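Local atomic coordinates of DNA helicase RecQ (Deinococcus radiodurans, PDB entry 4Q48), a protein that probably couples ATP hydrolysis to the unwinding of duplex DNA, translocating in the 3'-5' direction as a RecQ-family helicase. Residues 224-227 with 228-231. Residues are numbered along the deposited sequence; the frame is centred on the assembly and turned at random.
Sequences TQLL and HFIR
Four successive i to i+4 hydrogen bonds tie 224-227 to 228-231 as consecutive turns of one alpha-helix: His228 N donates to Thr224 O (3.1 Å), Phe229 N to Gln225 O, Ile230 N to Leu226 O (2.7 Å) and Arg231 N to Leu227 O. The same four-residue spacing pairs Leu226 with Ile230 and Leu227 with Arg231, the first pair buried, the second nearer solvent, as befits an amphipathic helix. With its CG anti to the backbone N (chi1 173°), Leu226 leans along the helix toward the next turn, while Ile230, CG1 beside its own backbone N, reaches back across it at a slant, CD1 lying 3.8 Å from Leu226 CG. Phe229 brushes the same leucine more lightly, ring atom CD2 standing 4.2 Å from Leu226 CD1.

Helix 222-233 follows strand 212-218, an outermost strand of the six-stranded parallel sheet in the C-terminal helicase domain, one of the two RecA-like P-loop NTPase folds of this catalytic core. Its apolar side packs on that sheet: Leu226 touches Ala309 and Ile230 touches Phe307, both on strand 305-310, and Phe229 stacks with Trp337 of strand 334-340. Gln225 turns its amide back to the end of strand 212-218 and the link that follows, OE1 accepting from Asp220 N and NE2 donating to Leu218 O.

Nearer the solvent, the partly exposed Leu227, which also touches Ile261, meets the exposed Arg231. The arginine, extended from CG to NE, carries its guanidinium past the end of the leucine. Leu227 CD1 lies over one guanidinium face, offset toward its rim and 3.8 Å from Arg231 NE; Leu227 CD2 reaches Arg231 NH1 at 3.9 Å. The leucine methyls meet the flat charged group by van der Waals contact, while its NH2 makes a weak hydrogen bond to Gln259 O.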
loop_
_atom_site.group_PDB
_atom_site.type_symbol
_atom_site.label_atom_id
_atom_site.label_comp_id
_atom_site.label_asym_id
_atom_site.label_seq_id
_atom_site.Cartn_x
_atom_site.Cartn_y
_atom_site.Cartn_z
ATOM N N THR A 224 8.782 26.871 11.829
ATOM C CA THR A 224 9.581 26.957 13.059
ATOM C C THR A 224 9.904 25.568 13.620
ATOM O O THR A 224 11.035 25.298 14.052
ATOM C CB THR A 224 8.863 27.806 14.131
ATOM O OG1 THR A 224 8.883 29.172 13.712
ATOM C CG2 THR A 224 9.540 27.666 15.494
ATOM N N GLN A 225 8.899 24.694 13.615
ATOM C CA GLN A 225 9.049 23.356 14.163
ATOM C C GLN A 225 10.101 22.584 13.385
ATOM O O GLN A 225 10.922 21.868 13.973
ATOM C CB GLN A 225 7.721 22.623 14.138
ATOM C CG GLN A 225 6.891 22.857 15.395
ATOM C CD GLN A 225 5.437 22.412 15.238
ATOM O OE1 GLN A 225 4.816 22.618 14.182
ATOM N NE2 GLN A 225 4.882 21.839 16.295
ATOM N N LEU A 226 10.066 22.757 12.062
ATOM C CA LEU A 226 10.909 22.011 11.159
ATOM C C LEU A 226 12.361 22.354 11.357
ATOM O O LEU A 226 13.216 21.467 11.461
ATOM C CB LEU A 226 10.513 22.278 9.713
ATOM C CG LEU A 226 11.482 21.638 8.716
ATOM C CD1 LEU A 226 11.345 20.141 8.779
ATOM C CD2 LEU A 226 11.283 22.116 7.265
ATOM N N LEU A 227 12.637 23.646 11.400
ATOM C CA LEU A 227 13.989 24.142 11.536
ATOM C C LEU A 227 14.539 23.657 12.853
ATOM O O LEU A 227 15.684 23.199 12.944
ATOM C CB LEU A 227 14.023 25.666 11.427
ATOM C CG LEU A 227 15.401 26.302 11.527
ATOM C CD1 LEU A 227 16.299 25.668 10.487
ATOM C CD2 LEU A 227 15.256 27.771 11.227
ATOM N N HIS A 228 13.727 23.742 13.894
ATOM C CA HIS A 228 14.227 23.249 15.155
ATOM C C HIS A 228 14.593 21.750 14.998
ATOM O O HIS A 228 15.644 21.315 15.461
ATOM C CB HIS A 228 13.214 23.423 16.263
ATOM C CG HIS A 228 13.717 22.932 17.574
ATOM N ND1 HIS A 228 13.249 21.783 18.170
ATOM C CD2 HIS A 228 14.680 23.416 18.394
ATOM C CE1 HIS A 228 13.893 21.585 19.306
ATOM N NE2 HIS A 228 14.766 22.562 19.468
ATOM N N PHE A 229 13.749 20.987 14.299
ATOM C CA PHE A 229 13.999 19.573 14.048
ATOM C C PHE A 229 15.308 19.383 13.292
ATOM O O PHE A 229 16.177 18.620 13.704
ATOM C CB PHE A 229 12.812 18.960 13.262
ATOM C CG PHE A 229 13.056 17.559 12.740
ATOM C CD1 PHE A 229 13.297 16.512 13.606
ATOM C CD2 PHE A 229 13.020 17.301 11.372
ATOM C CE1 PHE A 229 13.515 15.236 13.131
ATOM C CE2 PHE A 229 13.239 16.012 10.878
ATOM C CZ PHE A 229 13.474 14.977 11.752
ATOM N N ILE A 230 15.461 20.117 12.202
ATOM C CA ILE A 230 16.629 19.964 11.370
ATOM C C ILE A 230 17.925 20.319 12.088
ATOM O O ILE A 230 18.920 19.641 11.923
ATOM C CB ILE A 230 16.486 20.793 10.104
ATOM C CG1 ILE A 230 15.319 20.234 9.283
ATOM C CG2 ILE A 230 17.793 20.785 9.312
ATOM C CD1 ILE A 230 15.105 20.928 7.990
ATOM N N ARG A 231 17.919 21.362 12.903
ATOM C CA ARG A 231 19.151 21.764 13.581
ATOM C C ARG A 231 19.430 20.893 14.787
ATOM O O ARG A 231 20.569 20.528 15.058
ATOM C CB ARG A 231 19.092 23.225 14.011
ATOM C CG ARG A 231 19.496 24.179 12.897
ATOM C CD ARG A 231 19.303 25.635 13.285
ATOM N NE ARG A 231 19.580 26.510 12.153
ATOM C CZ ARG A 231 19.254 27.797 12.114
ATOM N NH1 ARG A 231 18.624 28.359 13.151
ATOM N NH2 ARG A 231 19.538 28.515 11.030
#